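Local coordinates for Lin1840 protein (Listeria innocua serovar 6a, PDB 4ZOC), which probably hydrolyses terminal, non-reducing beta-D-glucosyl residues with release of beta-D-glucose, as a family 3 beta-glucosidase involved in beta-1,2-glucan metabolism, at residues A[94-99]-A[124-129]; A[145-150]-A[197-202]; A[504-509]-A[524-529]; A[545-550]-A[637-642]. The protein carries 2 engineered substitutions. All coordinates share one frame; numbering follows the deposited sequence.

Interaction 1: residues A[94-99]-A[124-129]; sequences HGYKTV and LEATAD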
loop_
_atom_site.group_PDB
_atom_site.type_symbol
_atom_site.label_atom_id
_atom_site.label_comp_id
_atom_site.label_asym_id
_atom_site.label_seq_id
_atom_site.Cartn_x
_atom_site.Cartn_y
_atom_site.Cartn_z
ATOM N N HIS A 94 -2.981 21.784 17.896
ATOM C CA HIS A 94 -4.406 21.721 18.318
ATOM C C HIS A 94 -4.556 22.398 19.644
ATOM O O HIS A 94 -5.270 21.920 20.564
ATOM C CB HIS A 94 -4.952 20.281 18.329
ATOM C CG HIS A 94 -4.179 19.335 19.201
ATOM N ND1 HIS A 94 -4.664 18.869 20.395
ATOM C CD2 HIS A 94 -3.008 18.702 19.015
ATOM C CE1 HIS A 94 -3.794 18.052 20.953
ATOM N NE2 HIS A 94 -2.763 17.953 20.145
ATOM N N GLY A 95 -3.950 23.571 19.719
ATOM C CA GLY A 95 -4.040 24.371 20.923
ATOM C C GLY A 95 -2.666 24.659 21.494
ATOM O O GLY A 95 -1.677 23.879 21.273
ATOM N N TYR A 96 -2.601 25.796 22.229
ATOM C CA TYR A 96 -1.418 26.221 22.870
ATOM C C TYR A 96 -1.380 25.724 24.304
ATOM O O TYR A 96 -0.850 24.627 24.582
ATOM C CB TYR A 96 -1.174 27.761 22.726
ATOM C CG TYR A 96 0.208 28.155 23.165
ATOM C CD1 TYR A 96 1.330 27.824 22.402
ATOM C CD2 TYR A 96 0.426 28.909 24.301
ATOM C CE1 TYR A 96 2.591 28.151 22.795
ATOM C CE2 TYR A 96 1.681 29.265 24.697
ATOM C CZ TYR A 96 2.805 28.851 23.952
ATOM O OH TYR A 96 4.080 29.170 24.349
ATOM N N LYS A 97 -1.924 26.511 25.242
ATOM C CA LYS A 97 -2.098 26.070 26.652
ATOM C C LYS A 97 -3.474 25.504 26.883
ATOM O O LYS A 97 -3.597 24.482 27.627
ATOM C CB LYS A 97 -1.823 27.186 27.667
ATOM C CG LYS A 97 -0.376 27.551 27.644
ATOM C CD LYS A 97 0.426 26.797 28.653
ATOM C CE LYS A 97 1.896 27.135 28.437
ATOM N NZ LYS A 97 2.679 26.055 29.149
ATOM N N THR A 98 -4.503 26.096 26.256
ATOM C CA THR A 98 -5.806 25.457 26.213
ATOM C C THR A 98 -5.805 24.438 25.068
ATOM O O THR A 98 -5.751 24.838 23.862
ATOM C CB THR A 98 -6.978 26.452 26.038
ATOM O OG1 THR A 98 -6.849 27.514 26.995
ATOM C CG2 THR A 98 -8.359 25.678 26.226
ATOM N N VAL A 99 -5.764 23.143 25.419
ATOM C CA VAL A 99 -5.561 22.115 24.414
ATOM C C VAL A 99 -6.931 21.634 23.947
ATOM O O VAL A 99 -7.795 21.289 24.738
ATOM C CB VAL A 99 -4.682 20.960 24.889
ATOM C CG1 VAL A 99 -4.397 19.945 23.759
ATOM C CG2 VAL A 99 -3.414 21.463 25.482
ATOM N N LEU A 124 -4.479 33.327 19.754
ATOM C CA LEU A 124 -4.585 34.284 20.873
ATOM C C LEU A 124 -3.530 33.959 21.935
ATOM O O LEU A 124 -2.807 34.825 22.428
ATOM C CB LEU A 124 -6.044 34.167 21.452
ATOM C CG LEU A 124 -6.238 34.893 22.798
ATOM C CD1 LEU A 124 -6.337 36.386 22.558
ATOM C CD2 LEU A 124 -7.424 34.338 23.520
ATOM N N GLU A 125 -3.452 32.684 22.282
ATOM C CA GLU A 125 -2.505 32.220 23.290
ATOM C C GLU A 125 -1.049 32.183 22.858
ATOM O O GLU A 125 -0.170 32.625 23.602
ATOM C CB GLU A 125 -2.952 30.822 23.795
ATOM C CG GLU A 125 -4.303 30.861 24.531
ATOM C CD GLU A 125 -4.626 29.564 25.199
ATOM O OE1 GLU A 125 -4.034 28.521 24.809
ATOM O OE2 GLU A 125 -5.482 29.569 26.135
ATOM N N ALA A 126 -0.812 31.702 21.625
ATOM C CA ALA A 126 0.517 31.523 21.108
ATOM C C ALA A 126 1.142 32.904 20.912
ATOM O O ALA A 126 2.322 33.084 21.263
ATOM C CB ALA A 126 0.499 30.778 19.783
ATOM N N THR A 127 0.364 33.867 20.418
ATOM C CA THR A 127 0.924 35.242 20.282
ATOM C C THR A 127 1.216 35.849 21.622
ATOM O O THR A 127 2.148 36.636 21.742
ATOM C CB THR A 127 0.012 36.134 19.426
ATOM O OG1 THR A 127 -1.313 36.225 19.999
ATOM C CG2 THR A 127 -0.074 35.596 17.986
ATOM N N ALA A 128 0.376 35.558 22.619
ATOM C CA ALA A 128 0.607 36.051 23.979
ATOM C C ALA A 128 1.906 35.538 24.553
ATOM O O ALA A 128 2.510 36.244 25.387
ATOM C CB ALA A 128 -0.579 35.727 24.873
ATOM N N ASP A 129 2.414 34.395 24.034
ATOM C CA ASP A 129 3.647 33.844 24.534
ATOM C C ASP A 129 4.809 34.081 23.550
ATOM O O ASP A 129 5.839 33.459 23.651
ATOM C CB ASP A 129 3.445 32.352 24.880
ATOM C CG ASP A 129 4.090 31.960 26.166
ATOM O OD1 ASP A 129 4.473 32.851 26.963
ATOM O OD2 ASP A 129 4.221 30.753 26.402
HETATM O O HOH W 1 -5.098 27.181 22.611
#
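Y96 reaches from the loop 94-99 along the last turn of the helix that ends at A128, and each part of its side chain meets a different residue there. Its CB rests against the E125 carboxylate, 3.6 Å from OE1. With CG anti to the backbone N (chi1 -169°), the ring extends over the helix backbone: the CA of A126 lies under its centre, 4.0 Å from the Y96 ring centroid and 13° off the normal, a CH-pi contact. CD1 touches the A126 methyl, while CD2 passes close to the E125 carbonyl. At the tip, Y96 OH donates to D129 OD2 over 2.6 Å, meeting the carboxylate on its anti side, with ring and carboxylate nearly at right angles; H131 is a second partner of the same hydroxyl. E125 grips the loop backbone just beyond the tyrosine. Its OE1 accepts from K97 N at 2.9 Å and, almost straight (173°), from T98 N at 2.9 Å; OE2 takes the hydroxyl of T98, OG1 to OE2 2.6 Å. A water donates to E125 OE1 and T98 O and accepts from Y96 N, so this buried carboxylate is well supplied with donors and probably stays ionised. The Y412 ring stacks on that of Y96, and the backbone O of Y412 accepts from K97 NZ. Within the TIM-barrel domain, the loop follows strand 87-90, and helix 112-128 returns the chain to strand 133-134, a beta-alpha-beta unit; helix 361-374 packs against T98.

Interaction 2: residues A[145-150]-A[197-202]; sequences PRWGRV and GAAEAG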
loop_
_atom_site.group_PDB
_atom_site.type_symbol
_atom_site.label_atom_id
_atom_site.label_comp_id
_atom_site.label_asym_id
_atom_site.label_seq_id
_atom_site.Cartn_x
_atom_site.Cartn_y
_atom_site.Cartn_z
ATOM N N PRO A 145 -4.009 3.939 9.098
ATOM C CA PRO A 145 -3.926 4.211 10.495
ATOM C C PRO A 145 -2.767 3.578 11.259
ATOM O O PRO A 145 -2.623 3.839 12.474
ATOM C CB PRO A 145 -5.273 3.735 11.011
ATOM C CG PRO A 145 -5.740 2.739 10.067
ATOM C CD PRO A 145 -5.140 3.076 8.724
ATOM N N ARG A 146 -1.898 2.796 10.590
ATOM C CA ARG A 146 -0.613 2.353 11.250
ATOM C C ARG A 146 0.229 3.557 11.521
ATOM O O ARG A 146 0.946 3.624 12.547
ATOM C CB ARG A 146 0.135 1.378 10.356
ATOM C CG ARG A 146 -0.540 0.043 10.296
ATOM C CD ARG A 146 0.063 -0.843 9.231
ATOM N NE ARG A 146 -0.177 -0.336 7.883
ATOM C CZ ARG A 146 0.079 -1.026 6.773
ATOM N NH1 ARG A 146 0.623 -2.218 6.825
ATOM N NH2 ARG A 146 -0.216 -0.506 5.587
ATOM N N TRP A 147 0.169 4.547 10.647
ATOM C CA TRP A 147 0.999 5.772 10.747
ATOM C C TRP A 147 0.527 6.600 11.919
ATOM O O TRP A 147 -0.650 7.047 11.993
ATOM C CB TRP A 147 0.785 6.614 9.468
ATOM C CG TRP A 147 1.754 7.687 9.209
ATOM C CD1 TRP A 147 3.091 7.591 9.283
ATOM C CD2 TRP A 147 1.486 9.031 8.782
ATOM N NE1 TRP A 147 3.696 8.746 8.881
ATOM C CE2 TRP A 147 2.758 9.648 8.543
ATOM C CE3 TRP A 147 0.323 9.726 8.452
ATOM C CZ2 TRP A 147 2.893 10.974 8.060
ATOM C CZ3 TRP A 147 0.430 11.028 8.018
ATOM C CH2 TRP A 147 1.713 11.651 7.813
ATOM N N GLY A 148 1.458 6.916 12.829
ATOM C CA GLY A 148 1.113 7.668 14.022
ATOM C C GLY A 148 0.624 9.068 13.801
ATOM O O GLY A 148 -0.117 9.616 14.610
ATOM N N ARG A 149 1.013 9.630 12.684
ATOM C CA ARG A 149 0.668 11.039 12.335
ATOM C C ARG A 149 -0.747 11.220 11.775
ATOM O O ARG A 149 -1.139 12.343 11.556
ATOM C CB ARG A 149 1.727 11.599 11.369
ATOM C CG ARG A 149 3.127 11.452 11.951
ATOM C CD ARG A 149 4.171 12.297 11.206
ATOM N NE ARG A 149 4.002 13.667 11.675
ATOM C CZ ARG A 149 4.934 14.615 11.707
ATOM N NH1 ARG A 149 6.164 14.411 11.247
ATOM N NH2 ARG A 149 4.602 15.789 12.225
ATOM N N VAL A 150 -1.565 10.164 11.650
ATOM C CA VAL A 150 -2.954 10.319 11.327
ATOM C C VAL A 150 -3.609 11.268 12.325
ATOM O O VAL A 150 -4.570 11.960 11.936
ATOM C CB VAL A 150 -3.780 9.001 11.229
ATOM C CG1 VAL A 150 -3.225 8.140 10.087
ATOM C CG2 VAL A 150 -3.773 8.213 12.511
ATOM N N GLY A 197 1.466 11.381 4.143
ATOM C CA GLY A 197 0.515 10.404 4.788
ATOM C C GLY A 197 0.409 9.053 4.058
ATOM O O GLY A 197 -0.173 8.103 4.604
ATOM N N ALA A 198 1.003 8.964 2.863
ATOM C CA ALA A 198 0.989 7.729 2.078
ATOM C C ALA A 198 2.210 6.851 2.384
ATOM O O ALA A 198 2.444 5.861 1.725
ATOM C CB ALA A 198 0.876 8.056 0.578
ATOM N N ALA A 199 2.938 7.161 3.473
ATOM C CA ALA A 199 4.085 6.368 3.903
ATOM C C ALA A 199 3.778 4.874 3.797
ATOM O O ALA A 199 2.794 4.355 4.434
ATOM C CB ALA A 199 4.418 6.690 5.352
ATOM N N GLU A 200 4.612 4.168 3.032
ATOM C CA GLU A 200 4.398 2.750 2.795
ATOM C C GLU A 200 4.449 1.976 4.110
ATOM O O GLU A 200 5.288 2.220 4.986
ATOM C CB GLU A 200 5.434 2.192 1.805
ATOM C CG GLU A 200 5.137 0.899 1.107
ATOM C CD GLU A 200 6.050 0.762 -0.122
ATOM O OE1 GLU A 200 7.132 0.301 0.198
ATOM O OE2 GLU A 200 5.646 1.163 -1.321
ATOM N N ALA A 201 3.463 1.086 4.238
ATOM C CA ALA A 201 3.274 0.173 5.351
ATOM C C ALA A 201 3.068 0.910 6.680
ATOM O O ALA A 201 3.324 0.340 7.691
ATOM C CB ALA A 201 4.435 -0.830 5.446
ATOM N N GLY A 202 2.656 2.186 6.650
ATOM C CA GLY A 202 2.429 2.936 7.857
ATOM C C GLY A 202 3.716 3.334 8.589
ATOM O O GLY A 202 3.668 3.857 9.641
#
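NH1 of R146, whose guanidinium lies flat on the peptide carbon of A201, is gripped by two carbonyls of the second subunit, G559 O and I561 O; NH2 forms a salt bridge with D144. The two segments are neighbouring loops of the TIM barrel, following strands 133-134 and 187-193, and no direct hydrogen bond joins them. Contact is made by flat groups laid on backbone. The R146 CZ atom stands 3.6 Å from A201 C, and Y587 of the second subunit bonds to A201 O, so this surface also belongs to the dimer interface. W147, its CG anti to the backbone N (chi1 -165°), swings its indole beneath G197: the glycine CA is 3.7 Å from the centroid of the six-membered ring, 28° off its normal, and approaches the W147 CZ3 atom to 3.3 Å. R149 CB presses on the opposite face, and the indole is thereby clamped between a glycine and its own chain. The A199 methyl sits over the pyrrole end, 4.1 Å from W147 NE1, whose hydrogen goes to E204. G202, at positive phi (73°), brings its CA to 3.7 Å from R146 CB, a spacing that relies on the glycine having no side chain. Its carbonyl turns to the tryptophan backbone, with W147 CA 3.5 Å from G202 O in a CA-H...O contact.

Interaction 3: residues A[504-509]-A[524-529]; sequences LFNGRP and ELWFPG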
loop_
_atom_site.group_PDB
_atom_site.type_symbol
_atom_site.label_atom_id
_atom_site.label_comp_id
_atom_site.label_asym_id
_atom_site.label_seq_id
_atom_site.Cartn_x
_atom_site.Cartn_y
_atom_site.Cartn_z
ATOM N N LEU A 504 -13.464 5.360 24.714
ATOM C CA LEU A 504 -12.201 5.109 24.099
ATOM C C LEU A 504 -11.425 6.378 23.799
ATOM O O LEU A 504 -11.935 7.312 23.208
ATOM C CB LEU A 504 -12.399 4.269 22.813
ATOM C CG LEU A 504 -11.136 3.812 22.054
ATOM C CD1 LEU A 504 -10.368 2.772 22.821
ATOM C CD2 LEU A 504 -11.588 3.210 20.709
ATOM N N PHE A 505 -10.178 6.383 24.241
ATOM C CA PHE A 505 -9.229 7.524 23.988
ATOM C C PHE A 505 -8.036 7.047 23.182
ATOM O O PHE A 505 -7.388 6.019 23.478
ATOM C CB PHE A 505 -8.783 8.086 25.308
ATOM C CG PHE A 505 -9.908 8.633 26.133
ATOM C CD1 PHE A 505 -10.684 7.812 26.915
ATOM C CD2 PHE A 505 -10.144 9.971 26.147
ATOM C CE1 PHE A 505 -11.730 8.324 27.657
ATOM C CE2 PHE A 505 -11.147 10.485 26.911
ATOM C CZ PHE A 505 -11.956 9.675 27.662
ATOM N N ASN A 506 -7.734 7.769 22.113
ATOM C CA ASN A 506 -6.840 7.248 21.129
ATOM C C ASN A 506 -6.541 8.272 20.041
ATOM O O ASN A 506 -7.282 9.197 19.889
ATOM C CB ASN A 506 -7.373 5.966 20.483
ATOM C CG ASN A 506 -8.741 6.096 19.918
ATOM O OD1 ASN A 506 -9.663 6.474 20.637
ATOM N ND2 ASN A 506 -8.934 5.758 18.626
ATOM N N GLY A 507 -5.428 8.053 19.293
ATOM C CA GLY A 507 -4.987 8.970 18.253
ATOM C C GLY A 507 -5.098 8.436 16.866
ATOM O O GLY A 507 -4.652 9.088 15.940
ATOM N N ARG A 508 -5.627 7.221 16.697
ATOM C CA ARG A 508 -5.748 6.529 15.368
ATOM C C ARG A 508 -6.953 5.637 15.394
ATOM O O ARG A 508 -7.333 5.183 16.459
ATOM C CB ARG A 508 -4.517 5.626 15.034
ATOM C CG ARG A 508 -4.170 4.662 16.191
ATOM C CD ARG A 508 -3.365 3.446 15.822
ATOM N NE ARG A 508 -2.111 3.869 15.235
ATOM C CZ ARG A 508 -1.065 4.293 15.943
ATOM N NH1 ARG A 508 -1.125 4.350 17.251
ATOM N NH2 ARG A 508 0.050 4.630 15.343
ATOM N N PRO A 509 -7.583 5.373 14.210
ATOM C CA PRO A 509 -8.470 4.182 14.114
ATOM C C PRO A 509 -7.781 2.960 14.658
ATOM O O PRO A 509 -6.530 2.791 14.532
ATOM C CB PRO A 509 -8.662 4.043 12.609
ATOM C CG PRO A 509 -8.535 5.498 12.083
ATOM C CD PRO A 509 -7.367 5.961 12.867
ATOM N N GLU A 524 -16.253 7.141 21.109
ATOM C CA GLU A 524 -14.932 7.494 20.643
ATOM C C GLU A 524 -14.644 8.947 20.960
ATOM O O GLU A 524 -15.223 9.862 20.350
ATOM C CB GLU A 524 -14.836 7.193 19.141
ATOM C CG GLU A 524 -13.563 7.767 18.471
ATOM C CD GLU A 524 -12.291 7.101 18.936
ATOM O OE1 GLU A 524 -11.813 7.455 20.073
ATOM O OE2 GLU A 524 -11.802 6.221 18.195
ATOM N N LEU A 525 -13.827 9.151 21.971
ATOM C CA LEU A 525 -13.465 10.519 22.443
ATOM C C LEU A 525 -12.212 11.028 21.814
ATOM O O LEU A 525 -11.912 12.225 22.007
ATOM C CB LEU A 525 -13.238 10.566 23.958
ATOM C CG LEU A 525 -14.626 10.449 24.533
ATOM C CD1 LEU A 525 -14.808 9.364 25.534
ATOM C CD2 LEU A 525 -15.470 11.651 24.707
ATOM N N TRP A 526 -11.472 10.156 21.101
ATOM C CA TRP A 526 -10.132 10.486 20.579
ATOM C C TRP A 526 -9.274 11.028 21.766
ATOM O O TRP A 526 -9.274 10.458 22.863
ATOM C CB TRP A 526 -10.234 11.472 19.446
ATOM C CG TRP A 526 -11.047 10.961 18.272
ATOM C CD1 TRP A 526 -12.265 11.403 17.848
ATOM C CD2 TRP A 526 -10.605 10.006 17.299
ATOM N NE1 TRP A 526 -12.628 10.734 16.669
ATOM C CE2 TRP A 526 -11.610 9.906 16.300
ATOM C CE3 TRP A 526 -9.433 9.253 17.142
ATOM C CZ2 TRP A 526 -11.494 8.998 15.188
ATOM C CZ3 TRP A 526 -9.313 8.406 16.013
ATOM C CH2 TRP A 526 -10.343 8.300 15.064
ATOM N N PHE A 527 -8.528 12.096 21.578
ATOM C CA PHE A 527 -8.001 12.828 22.747
ATOM C C PHE A 527 -8.616 14.222 22.717
ATOM O O PHE A 527 -8.365 15.004 21.833
ATOM C CB PHE A 527 -6.487 12.868 22.707
ATOM C CG PHE A 527 -5.836 11.537 22.899
ATOM C CD1 PHE A 527 -6.095 10.747 24.021
ATOM C CD2 PHE A 527 -4.948 11.034 21.923
ATOM C CE1 PHE A 527 -5.384 9.581 24.251
ATOM C CE2 PHE A 527 -4.288 9.888 22.139
ATOM C CZ PHE A 527 -4.492 9.145 23.293
ATOM N N PRO A 528 -9.501 14.530 23.694
ATOM C CA PRO A 528 -10.255 15.785 23.571
ATOM C C PRO A 528 -9.501 17.034 23.994
ATOM O O PRO A 528 -9.956 18.162 23.662
ATOM C CB PRO A 528 -11.450 15.603 24.503
ATOM C CG PRO A 528 -11.553 14.136 24.713
ATOM C CD PRO A 528 -10.128 13.587 24.618
ATOM N N GLY A 529 -8.392 16.853 24.728
ATOM C CA GLY A 529 -7.597 17.996 25.252
ATOM C C GLY A 529 -7.933 18.305 26.691
ATOM O O GLY A 529 -8.333 17.453 27.484
#
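The F505 and L525 side chains run alongside each other in the same direction: L525 CB sits over the F505 ring, 4.0 Å from its centroid, and CD1 of L525 touches F505 CZ at 3.6 Å. P528 CD meets the edge of the same phenyl ring; T536 of helix 532-541 touches both F505 and L525, and V535 and L539 pack on L525. The F527 ring turns one face to the backbone of N506, with its CE2 atom 3.5 Å from N506 C. W526 points its indole edge instead, where CZ3 abuts the R508-P509 peptide, while the CG of E524 covers one indole face. The two segments leave adjacent parallel strands, 500-505 and 521-524, in the six-stranded sheet of the C-terminal domain; L525 N donates to L504 O at 2.9 Å, and beyond this N506 N makes a weak bond to W526 O. At the polar rim, E524 and N506 meet tip to tip with amide and carboxylate planes 27° apart. N506, its CG between N and carbonyl carbon (chi1 54°), sends ND2 to E524 OE2 at 2.9 Å and to R508 O at 2.8 Å, both in the amide plane. E524 OE1 accepts from W526 N at 2.9 Å. These donors favour the anion; burial, L504 O and N506 OD1, the last 2.4 Å from E524 OE1, act the other way, so the acid may hold a proton.

Interaction 4: residues A[545-550]-A[637-642]; sequences NPSGKL and AGKEVI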
loop_
_atom_site.group_PDB
_atom_site.type_symbol
_atom_site.label_atom_id
_atom_site.label_comp_id
_atom_site.label_asym_id
_atom_site.label_seq_id
_atom_site.Cartn_x
_atom_site.Cartn_y
_atom_site.Cartn_z
ATOM N N ASN A 545 -25.242 16.108 23.297
ATOM C CA ASN A 545 -25.699 14.989 22.553
ATOM C C ASN A 545 -24.624 14.714 21.475
ATOM O O ASN A 545 -24.307 15.615 20.680
ATOM C CB ASN A 545 -27.035 15.370 21.920
ATOM C CG ASN A 545 -27.678 14.272 21.142
ATOM O OD1 ASN A 545 -27.142 13.191 20.962
ATOM N ND2 ASN A 545 -28.915 14.548 20.690
ATOM N N PRO A 546 -24.000 13.499 21.516
ATOM C CA PRO A 546 -22.933 13.195 20.485
ATOM C C PRO A 546 -23.365 13.614 19.118
ATOM O O PRO A 546 -24.499 13.266 18.707
ATOM C CB PRO A 546 -22.770 11.664 20.591
ATOM C CG PRO A 546 -23.189 11.382 22.005
ATOM C CD PRO A 546 -24.316 12.311 22.314
ATOM N N SER A 547 -22.432 14.167 18.329
ATOM C CA SER A 547 -22.720 14.600 17.030
ATOM C C SER A 547 -21.638 14.483 16.013
ATOM O O SER A 547 -21.822 14.891 14.849
ATOM C CB SER A 547 -23.238 16.032 17.049
ATOM O OG SER A 547 -22.233 16.954 17.386
ATOM N N GLY A 548 -20.506 13.907 16.423
ATOM C CA GLY A 548 -19.398 13.612 15.527
ATOM C C GLY A 548 -19.630 12.413 14.595
ATOM O O GLY A 548 -20.482 11.546 14.838
ATOM N N LYS A 549 -18.918 12.446 13.449
ATOM C CA LYS A 549 -19.038 11.412 12.394
ATOM C C LYS A 549 -17.615 11.042 12.064
ATOM O O LYS A 549 -16.681 11.863 12.168
ATOM C CB LYS A 549 -19.687 11.914 11.094
ATOM C CG LYS A 549 -21.081 12.503 11.244
ATOM C CD LYS A 549 -22.113 11.518 11.796
ATOM C CE LYS A 549 -23.502 12.068 11.511
ATOM N NZ LYS A 549 -24.636 11.176 11.987
ATOM N N LEU A 550 -17.392 9.790 11.765
ATOM C CA LEU A 550 -16.027 9.369 11.444
ATOM C C LEU A 550 -15.495 10.096 10.214
ATOM O O LEU A 550 -16.165 10.106 9.178
ATOM C CB LEU A 550 -15.964 7.839 11.287
ATOM C CG LEU A 550 -16.142 7.016 12.563
ATOM C CD1 LEU A 550 -16.036 5.525 12.098
ATOM C CD2 LEU A 550 -15.183 7.303 13.696
ATOM N N ALA A 637 -32.998 17.457 21.640
ATOM C CA ALA A 637 -32.286 18.378 20.754
ATOM C C ALA A 637 -30.967 17.720 20.329
ATOM O O ALA A 637 -30.351 16.989 21.127
ATOM C CB ALA A 637 -31.988 19.676 21.474
ATOM N N GLY A 638 -30.566 17.938 19.084
ATOM C CA GLY A 638 -29.319 17.367 18.633
ATOM C C GLY A 638 -28.900 17.933 17.343
ATOM O O GLY A 638 -29.643 18.725 16.733
ATOM N N LYS A 639 -27.684 17.574 16.943
ATOM C CA LYS A 639 -27.117 17.952 15.681
ATOM C C LYS A 639 -26.897 16.742 14.754
ATOM O O LYS A 639 -26.500 15.658 15.169
ATOM C CB LYS A 639 -25.759 18.652 15.929
ATOM C CG LYS A 639 -25.900 20.000 16.606
ATOM C CD LYS A 639 -24.621 20.439 17.249
ATOM C CE LYS A 639 -24.843 21.687 18.068
ATOM N NZ LYS A 639 -23.487 22.125 18.415
ATOM N N GLU A 640 -27.152 16.946 13.476
ATOM C CA GLU A 640 -26.950 15.938 12.468
ATOM C C GLU A 640 -26.025 16.545 11.415
ATOM O O GLU A 640 -26.031 17.771 11.165
ATOM C CB GLU A 640 -28.307 15.578 11.806
ATOM C CG GLU A 640 -28.247 14.495 10.723
ATOM C CD GLU A 640 -27.634 13.182 11.217
ATOM O OE1 GLU A 640 -28.331 12.191 11.546
ATOM O OE2 GLU A 640 -26.379 13.149 11.297
ATOM N N VAL A 641 -25.228 15.702 10.772
ATOM C CA VAL A 641 -24.307 16.148 9.678
ATOM C C VAL A 641 -24.883 15.671 8.384
ATOM O O VAL A 641 -24.773 14.485 8.031
ATOM C CB VAL A 641 -22.820 15.680 9.887
ATOM C CG1 VAL A 641 -21.912 16.174 8.741
ATOM C CG2 VAL A 641 -22.313 16.193 11.186
ATOM N N ILE A 642 -25.479 16.626 7.637
ATOM C CA ILE A 642 -25.978 16.326 6.272
ATOM C C ILE A 642 -24.741 16.284 5.368
ATOM O O ILE A 642 -23.917 17.194 5.428
ATOM C CB ILE A 642 -26.944 17.373 5.751
ATOM C CG1 ILE A 642 -28.143 17.494 6.716
ATOM C CG2 ILE A 642 -27.279 17.086 4.312
ATOM C CD1 ILE A 642 -29.099 18.683 6.494
HETATM O O HOH W 2 -25.820 17.357 19.120
HETATM O O HOH W 3 -26.734 14.476 17.756
HETATM O O HOH W 4 -24.279 14.281 14.063
#
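K549 NZ forms a salt bridge with E640 OE2 at 2.7 Å, meeting the syn lone pair as the lysine comes in roughly perpendicular to the glutamate. The anti lone pair of that oxygen takes the backbone V641 N at 2.8 Å from OE2, so the glutamate, bent at chi2 (56°), folds back on its own strand to hold the lysine; G601 O is a further acceptor for NZ. At the other end N545 ND2 donates nearly straight (170°) to A637 O over 2.9 Å, while its OD1 accepts from Y604 N. Between these ends the backbones run the same way, 8° apart, yet are bridged by water. One water donates to N545 O and accepts from K639 N, 2.9 Å from that nitrogen, and another donates to both P546 O and K639 O. Packing fills in the rest. The S547 and K639 CB atoms touch at 3.8 Å, and the aliphatic part of K549 runs antiparallel to the V641 side chain, CG to CB 3.9 Å. The outer polar ends have other partners, S547 OG with K665 and K639 NZ with E373. An irregular segment of the family 3 C-terminal domain thus lies alongside strand 638-648 of the fibronectin type III-like domain, a water-mediated interdomain seam against the beta-sandwich.

How the interactions relate
Interactions 2 and 3 are bound directly: R508 probably donates through NE to P145 O (2.8 Å) and through NH2 to R146 O (3.1 Å), and P145 packs on P509, tying barrel to C-terminal domain. Interaction 1 meets interaction 3 more lightly, V99 CG1 against G529 CA at 4.0 Å. Interaction 4 continues outward, its centre 17 Å from that of interaction 3 and nearest atoms about 4 Å apart, towards the fibronectin-like domain. Interaction 2 is linked to the glucose pocket of W271, W409 and E473 through R149, which touches W409 and makes a long, weak ion pair with E473; the W147 side chain is about 11 Å from a bound glucose.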